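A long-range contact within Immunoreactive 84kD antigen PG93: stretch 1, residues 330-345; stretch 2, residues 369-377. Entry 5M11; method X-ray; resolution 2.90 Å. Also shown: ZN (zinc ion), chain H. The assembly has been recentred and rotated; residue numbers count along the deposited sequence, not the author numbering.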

# COMPACT_ATOMS: atom_id res chain seq x y z
N SER A 330 5.17 -0.63 -10.65
CA SER A 330 4.84 0.45 -9.73
C SER A 330 4.48 1.75 -10.45
O SER A 330 3.48 2.37 -10.06
CB SER A 330 5.99 0.67 -8.75
OG SER A 330 7.17 1.15 -9.37
N GLY A 331 5.28 2.14 -11.46
CA GLY A 331 5.21 3.36 -12.27
C GLY A 331 3.84 3.94 -12.51
O GLY A 331 2.88 3.19 -12.72
N LEU A 332 3.74 5.28 -12.50
CA LEU A 332 2.48 6.02 -12.64
C LEU A 332 2.06 6.36 -14.09
O LEU A 332 2.89 6.41 -15.01
CB LEU A 332 2.59 7.32 -11.83
CG LEU A 332 1.93 7.32 -10.44
CD1 LEU A 332 2.64 6.37 -9.46
CD2 LEU A 332 1.92 8.72 -9.85
N TRP A 333 0.73 6.59 -14.27
CA TRP A 333 0.09 6.98 -15.54
C TRP A 333 -0.64 8.32 -15.35
O TRP A 333 -1.11 8.66 -14.26
CB TRP A 333 -0.90 5.88 -16.04
CG TRP A 333 -1.72 6.23 -17.27
CD1 TRP A 333 -1.39 5.99 -18.57
CD2 TRP A 333 -3.01 6.88 -17.30
NE1 TRP A 333 -2.38 6.46 -19.41
CE2 TRP A 333 -3.38 7.01 -18.65
CE3 TRP A 333 -3.87 7.39 -16.30
CZ2 TRP A 333 -4.59 7.62 -19.04
CZ3 TRP A 333 -5.06 8.00 -16.69
CH2 TRP A 333 -5.41 8.11 -18.04
N GLY A 334 -0.73 9.04 -16.46
CA GLY A 334 -1.39 10.33 -16.62
C GLY A 334 -1.21 10.80 -18.05
O GLY A 334 -0.77 10.02 -18.91
N THR A 335 -1.55 12.07 -18.32
CA THR A 335 -1.37 12.66 -19.65
C THR A 335 0.13 12.98 -19.78
O THR A 335 0.73 12.77 -20.84
CB THR A 335 -2.29 13.88 -19.86
OG1 THR A 335 -3.64 13.52 -19.53
CG2 THR A 335 -2.23 14.43 -21.28
N ASN A 336 0.71 13.47 -18.66
CA ASN A 336 2.11 13.85 -18.49
C ASN A 336 2.56 13.62 -17.00
O ASN A 336 3.45 14.33 -16.52
CB ASN A 336 2.34 15.33 -18.92
CG ASN A 336 1.79 15.70 -20.29
OD1 ASN A 336 2.40 15.45 -21.34
ND2 ASN A 336 0.60 16.30 -20.30
N LEU A 337 1.93 12.62 -16.28
CA LEU A 337 2.26 12.25 -14.88
C LEU A 337 3.41 11.21 -14.91
O LEU A 337 3.23 10.02 -14.63
CB LEU A 337 1.00 11.73 -14.11
CG LEU A 337 1.12 11.48 -12.57
CD1 LEU A 337 1.37 12.77 -11.79
CD2 LEU A 337 -0.13 10.82 -12.03
N MET A 338 4.59 11.71 -15.32
CA MET A 338 5.82 10.96 -15.51
C MET A 338 6.79 11.18 -14.35
O MET A 338 6.40 11.72 -13.32
CB MET A 338 6.46 11.38 -16.86
CG MET A 338 5.74 10.83 -18.07
SD MET A 338 6.25 11.59 -19.64
CE MET A 338 7.77 10.71 -19.97
N GLY A 339 8.03 10.72 -14.53
CA GLY A 339 9.11 10.88 -13.57
C GLY A 339 9.15 9.90 -12.41
O GLY A 339 10.04 10.03 -11.55
N HIS A 340 8.18 8.95 -12.35
CA HIS A 340 8.16 7.96 -11.27
C HIS A 340 9.18 6.90 -11.61
O HIS A 340 9.05 6.25 -12.65
CB HIS A 340 6.76 7.36 -11.06
CG HIS A 340 6.66 6.55 -9.80
ND1 HIS A 340 7.26 5.31 -9.68
CD2 HIS A 340 6.05 6.85 -8.63
CE1 HIS A 340 7.00 4.90 -8.44
NE2 HIS A 340 6.27 5.79 -7.77
N ALA A 341 10.20 6.73 -10.76
CA ALA A 341 11.28 5.75 -10.94
C ALA A 341 10.73 4.35 -11.28
O ALA A 341 9.81 3.86 -10.61
CB ALA A 341 12.13 5.69 -9.69
N GLY A 342 11.25 3.77 -12.37
CA GLY A 342 10.86 2.46 -12.85
C GLY A 342 11.15 1.39 -11.82
O GLY A 342 12.19 1.46 -11.14
N MET A 343 10.20 0.45 -11.64
CA MET A 343 10.30 -0.62 -10.66
C MET A 343 9.43 -1.82 -11.06
O MET A 343 8.22 -1.69 -11.29
CB MET A 343 9.94 -0.10 -9.25
CG MET A 343 9.90 -1.14 -8.16
SD MET A 343 11.51 -1.69 -7.53
CE MET A 343 12.04 -0.22 -6.61
N VAL A 344 10.06 -2.99 -11.14
CA VAL A 344 9.38 -4.24 -11.45
C VAL A 344 9.61 -5.14 -10.23
O VAL A 344 10.74 -5.27 -9.74
CB VAL A 344 9.84 -4.87 -12.80
CG1 VAL A 344 9.09 -6.16 -13.08
CG2 VAL A 344 9.64 -3.90 -13.96
N LYS A 345 8.53 -5.70 -9.69
CA LYS A 345 8.63 -6.54 -8.52
C LYS A 345 8.06 -7.91 -8.80
O LYS A 345 6.95 -8.02 -9.31
CB LYS A 345 7.89 -5.89 -7.36
CG LYS A 345 8.60 -4.69 -6.80
CD LYS A 345 7.69 -3.78 -6.02
CE LYS A 345 6.67 -3.09 -6.90
NZ LYS A 345 5.68 -2.41 -6.06
N SER A 369 15.73 6.55 -19.48
CA SER A 369 15.57 6.82 -18.05
C SER A 369 14.93 5.69 -17.20
O SER A 369 15.05 5.77 -15.97
CB SER A 369 14.78 8.11 -17.84
OG SER A 369 13.48 8.07 -18.41
N PHE A 370 14.32 4.65 -17.81
CA PHE A 370 13.61 3.57 -17.09
C PHE A 370 12.71 4.13 -15.99
O PHE A 370 12.98 3.96 -14.80
CB PHE A 370 14.51 2.44 -16.53
CG PHE A 370 13.67 1.25 -16.09
CD1 PHE A 370 12.85 0.57 -16.99
CD2 PHE A 370 13.65 0.84 -14.76
CE1 PHE A 370 12.06 -0.50 -16.57
CE2 PHE A 370 12.86 -0.24 -14.34
CZ PHE A 370 12.07 -0.90 -15.25
N ASN A 371 11.67 4.83 -16.43
CA ASN A 371 10.66 5.44 -15.58
C ASN A 371 9.27 5.00 -16.02
O ASN A 371 9.07 4.63 -17.18
CB ASN A 371 10.74 6.98 -15.61
CG ASN A 371 11.92 7.61 -14.92
OD1 ASN A 371 12.35 7.22 -13.82
ND2 ASN A 371 12.41 8.69 -15.50
N ASP A 372 8.33 5.08 -15.08
CA ASP A 372 6.91 4.81 -15.22
C ASP A 372 6.65 3.49 -15.93
O ASP A 372 6.04 3.47 -17.00
CB ASP A 372 6.18 5.96 -15.93
CG ASP A 372 6.67 7.35 -15.56
OD1 ASP A 372 6.44 7.77 -14.40
OD2 ASP A 372 7.30 8.00 -16.42
N ALA A 373 7.12 2.39 -15.32
CA ALA A 373 6.83 1.03 -15.78
C ALA A 373 5.36 0.78 -15.42
O ALA A 373 5.01 0.82 -14.25
CB ALA A 373 7.76 0.04 -15.10
N ILE A 374 4.49 0.63 -16.43
CA ILE A 374 3.05 0.56 -16.15
C ILE A 374 2.33 -0.76 -16.56
O ILE A 374 1.15 -0.91 -16.21
CB ILE A 374 2.33 1.77 -16.80
CG1 ILE A 374 2.78 1.97 -18.25
CG2 ILE A 374 2.53 3.03 -15.97
CD1 ILE A 374 1.75 2.40 -19.06
N ASP A 375 2.98 -1.67 -17.31
CA ASP A 375 2.34 -2.94 -17.68
C ASP A 375 3.37 -4.08 -17.83
O ASP A 375 4.51 -3.87 -18.24
CB ASP A 375 1.47 -2.83 -18.95
CG ASP A 375 0.18 -3.67 -18.97
OD1 ASP A 375 0.09 -4.67 -18.20
OD2 ASP A 375 -0.72 -3.37 -19.78
N ILE A 376 2.93 -5.29 -17.47
CA ILE A 376 3.69 -6.52 -17.54
C ILE A 376 2.98 -7.48 -18.49
O ILE A 376 1.74 -7.44 -18.62
CB ILE A 376 3.88 -7.18 -16.14
CG1 ILE A 376 4.08 -6.14 -14.99
CG2 ILE A 376 5.00 -8.25 -16.15
CD1 ILE A 376 5.48 -5.43 -14.90
N ALA A 377 3.77 -8.33 -19.17
CA ALA A 377 3.31 -9.41 -20.03
C ALA A 377 4.27 -10.56 -19.85
O ALA A 377 5.45 -10.40 -20.14
CB ALA A 377 3.22 -8.96 -21.48
ZN ZN H . 6.02 5.73 -5.66

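The contact is anchored where Asp 372 meets His 340. The backbone N of Asp 372 donates to O of His 340 at 2.8 Å with an N-H...O angle of 166°, nearly linear. In return, N of His 340 donates to OD1 of Asp 372 at 2.9 Å and 146°. OD2 of Asp 372 accepts a weak hydrogen bond from N of Gly 339 (3.4 Å, 132°). The CA-to-CB bond of His 340 points sideways and the end of its side chain leads away from the second stretch; NE2 of His 340 binds the zinc ion at 2.1 Å.

Two residues away on each stretch, N of Gly 342 donates to O of Phe 370 at 3.0 Å and 134°. Together with the Asp 372 to His 340 backbone bond, it frames the single beta bridge between Ala 341 and Asn 371. An ideal CB on Gly 342 would lie 2.4 Å from O of Phe 370. Gly 331 is similarly confined, its CA 3.7 Å from CA of Asp 372; although its N lies 3.1 Å from O of Ala 373, the angle is too poor for a hydrogen bond.

CG2 of Val 344 meets the Phe 370 ring edge at CZ (4.1 Å), while its CG1 reaches CD1 of Ile 376 (4.1 Å).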